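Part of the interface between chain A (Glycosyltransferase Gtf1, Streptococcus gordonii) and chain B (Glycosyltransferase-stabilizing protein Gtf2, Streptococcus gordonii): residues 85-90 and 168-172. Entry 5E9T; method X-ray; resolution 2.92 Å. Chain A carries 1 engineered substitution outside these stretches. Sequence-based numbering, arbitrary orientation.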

ATOM      1  N   LEU A  85     -44.845  -1.165  -1.803  1.00 39.48           N
ATOM      2  CA  LEU A  85     -45.609  -0.800  -2.991  1.00 39.63           C
ATOM      3  C   LEU A  85     -45.960   0.682  -3.002  1.00 40.63           C
ATOM      4  O   LEU A  85     -46.019   1.292  -4.076  1.00 42.29           O
ATOM      5  CB  LEU A  85     -46.880  -1.645  -3.076  1.00 36.77           C
ATOM      6  CG  LEU A  85     -46.703  -3.074  -3.583  1.00 36.54           C
ATOM      7  CD1 LEU A  85     -47.933  -3.892  -3.260  1.00 38.59           C
ATOM      8  CD2 LEU A  85     -46.433  -3.077  -5.080  1.00 36.58           C
ATOM      9  N   ALA A  86     -46.190   1.271  -1.827  1.00 37.63           N
ATOM     10  CA  ALA A  86     -46.547   2.683  -1.757  1.00 37.72           C
ATOM     11  C   ALA A  86     -45.459   3.572  -2.342  1.00 47.42           C
ATOM     12  O   ALA A  86     -45.759   4.633  -2.902  1.00 51.20           O
ATOM     13  CB  ALA A  86     -46.830   3.080  -0.307  1.00 38.45           C
ATOM     14  N   GLN A  87     -44.196   3.174  -2.207  1.00 51.59           N
ATOM     15  CA  GLN A  87     -43.068   3.983  -2.648  1.00 47.13           C
ATOM     16  C   GLN A  87     -42.514   3.576  -4.011  1.00 44.15           C
ATOM     17  O   GLN A  87     -41.479   4.105  -4.426  1.00 48.35           O
ATOM     18  CB  GLN A  87     -41.977   3.974  -1.578  1.00 54.29           C
ATOM     19  CG  GLN A  87     -42.465   4.500  -0.215  1.00 70.77           C
ATOM     20  CD  GLN A  87     -42.978   5.951  -0.246  1.00 77.98           C
ATOM     21  OE1 GLN A  87     -43.913   6.291  -0.976  1.00 79.63           O
ATOM     22  NE2 GLN A  87     -42.366   6.804   0.569  1.00 79.97           N
ATOM     23  N   VAL A  88     -43.152   2.640  -4.707  1.00 39.46           N
ATOM     24  CA  VAL A  88     -42.861   2.381  -6.114  1.00 40.33           C
ATOM     25  C   VAL A  88     -43.962   3.019  -6.950  1.00 46.41           C
ATOM     26  O   VAL A  88     -45.153   2.796  -6.695  1.00 44.09           O
ATOM     27  CB  VAL A  88     -42.750   0.875  -6.407  1.00 42.14           C
ATOM     28  CG1 VAL A  88     -42.152   0.648  -7.789  1.00 53.49           C
ATOM     29  CG2 VAL A  88     -41.921   0.182  -5.340  1.00 49.78           C
ATOM     30  N   ALA A  89     -43.568   3.809  -7.945  1.00 47.62           N
ATOM     31  CA  ALA A  89     -44.542   4.537  -8.747  1.00 44.74           C
ATOM     32  C   ALA A  89     -45.265   3.600  -9.706  1.00 50.97           C
ATOM     33  O   ALA A  89     -44.678   2.657 -10.244  1.00 58.80           O
ATOM     34  CB  ALA A  89     -43.860   5.659  -9.524  1.00 37.55           C
ATOM     35  N   GLY A  90     -46.546   3.879  -9.925  1.00 50.55           N
ATOM     36  CA  GLY A  90     -47.405   3.034 -10.731  1.00 52.56           C
ATOM     37  C   GLY A  90     -48.217   2.086  -9.872  1.00 59.90           C
ATOM     38  O   GLY A  90     -48.107   2.046  -8.643  1.00 70.18           O
TER
ATOM     39  N   GLU B 168     -41.875  11.573  -3.183  1.00 38.18           N
ATOM     40  CA  GLU B 168     -42.482  10.981  -4.354  1.00 38.19           C
ATOM     41  C   GLU B 168     -42.027   9.534  -4.460  1.00 37.78           C
ATOM     42  O   GLU B 168     -40.944   9.189  -3.976  1.00 40.08           O
ATOM     43  CB  GLU B 168     -42.093  11.734  -5.633  1.00 44.38           C
ATOM     44  CG  GLU B 168     -42.491  13.202  -5.651  1.00 51.76           C
ATOM     45  CD  GLU B 168     -42.163  13.873  -6.973  1.00 56.09           C
ATOM     46  OE1 GLU B 168     -41.981  13.150  -7.977  1.00 57.44           O
ATOM     47  OE2 GLU B 168     -42.085  15.121  -7.010  1.00 58.54           O
ATOM     48  N   PRO B 169     -42.825   8.662  -5.065  1.00 31.76           N
ATOM     49  CA  PRO B 169     -42.397   7.269  -5.220  1.00 31.74           C
ATOM     50  C   PRO B 169     -41.297   7.142  -6.265  1.00 27.52           C
ATOM     51  O   PRO B 169     -40.947   8.090  -6.970  1.00 25.59           O
ATOM     52  CB  PRO B 169     -43.678   6.547  -5.651  1.00 35.25           C
ATOM     53  CG  PRO B 169     -44.535   7.612  -6.237  1.00 30.99           C
ATOM     54  CD  PRO B 169     -44.223   8.863  -5.477  1.00 26.70           C
ATOM     55  N   LEU B 170     -40.776   5.921  -6.377  1.00 30.71           N
ATOM     56  CA  LEU B 170     -39.597   5.640  -7.186  1.00 30.95           C
ATOM     57  C   LEU B 170     -39.990   5.393  -8.635  1.00 29.21           C
ATOM     58  O   LEU B 170     -40.929   4.645  -8.915  1.00 38.97           O
ATOM     59  CB  LEU B 170     -38.852   4.426  -6.625  1.00 35.69           C
ATOM     60  CG  LEU B 170     -37.623   3.840  -7.335  1.00 35.49           C
ATOM     61  CD1 LEU B 170     -36.715   3.170  -6.314  1.00 36.26           C
ATOM     62  CD2 LEU B 170     -38.005   2.837  -8.414  1.00 36.85           C
ATOM     63  N   ARG B 171     -39.252   6.009  -9.557  1.00 25.21           N
ATOM     64  CA  ARG B 171     -39.505   5.861 -10.983  1.00 31.06           C
ATOM     65  C   ARG B 171     -38.237   5.400 -11.686  1.00 22.50           C
ATOM     66  O   ARG B 171     -37.160   5.962 -11.464  1.00 18.89           O
ATOM     67  CB  ARG B 171     -40.009   7.173 -11.597  1.00 45.50           C
ATOM     68  CG  ARG B 171     -41.300   7.673 -10.977  1.00 54.21           C
ATOM     69  CD  ARG B 171     -42.028   8.652 -11.878  1.00 57.58           C
ATOM     70  NE  ARG B 171     -41.771  10.034 -11.493  1.00 59.40           N
ATOM     71  CZ  ARG B 171     -42.300  10.620 -10.424  1.00 61.89           C
ATOM     72  NH1 ARG B 171     -43.115   9.940  -9.628  1.00 56.95           N
ATOM     73  NH2 ARG B 171     -42.010  11.885 -10.147  1.00 64.58           N
ATOM     74  N   ILE B 172     -38.368   4.382 -12.531  1.00 21.75           N
ATOM     75  CA  ILE B 172     -37.268   3.868 -13.340  1.00 21.09           C
ATOM     76  C   ILE B 172     -37.495   4.304 -14.780  1.00 26.78           C
ATOM     77  O   ILE B 172     -38.575   4.080 -15.338  1.00 40.45           O
ATOM     78  CB  ILE B 172     -37.162   2.336 -13.248  1.00 20.23           C
ATOM     79  CG1 ILE B 172     -36.987   1.896 -11.796  1.00 19.70           C
ATOM     80  CG2 ILE B 172     -36.018   1.825 -14.110  1.00 20.62           C
ATOM     81  CD1 ILE B 172     -37.070   0.403 -11.608  1.00 23.80           C
TER

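The polar part of this contact is carried entirely by main-chain atoms: two hydrogen bonds converge on one residue, L170(B), to make a single isolated beta bridge with V88(A). L170(B) N donates to Q87(A) O at 2.8 Å with an N-H...acceptor angle of 153°, and A89(A) N donates to L170(B) O at 2.9 Å and 159°. The two bonds thus flank V88(A), whose CA lies 4.7 Å from the CA of L170(B).

The pairing begins just after the helix of chain A ends. Q87(A) is the first residue to leave helical angles, V88(A) N still reaches back to L85(A) O at 3.2 Å, and by V88(A) phi/psi is -103/129, an extended conformation that sets Q87(A) O and A89(A) N toward the partner.

Side chains fill in around the bridge. The CA-to-CB bond of V88(A) points away from the chain B stretch, and this branched residue, in the t rotamer, is buried. That of A89(A) points toward the chain B stretch, and its small methyl packs closely: CB lies 3.9 Å from P169(B) CG and 3.6 Å from R171(B) CG. The CA-to-CB bond of P169(B) likewise points toward the chain A stretch, with CB 3.6 Å from A89(A) N. Lacking an amide hydrogen, the proline offers no backbone donor, and its contribution here is apolar ring surface.

R171(B) presents aliphatic carbon to A89(A), while its NH2 forms a salt bridge with E168(B) OE1 at 2.5 Å within chain B. The charged end is therefore paired without a partner from the chain A stretch.

Together the stretches bury 265 Å², with A89(A) and P169(B) the most covered residues. G90(A) makes no contact; at phi/psi 97/177 a CB would be jammed against A89(A) O, so the backbone itself calls for glycine.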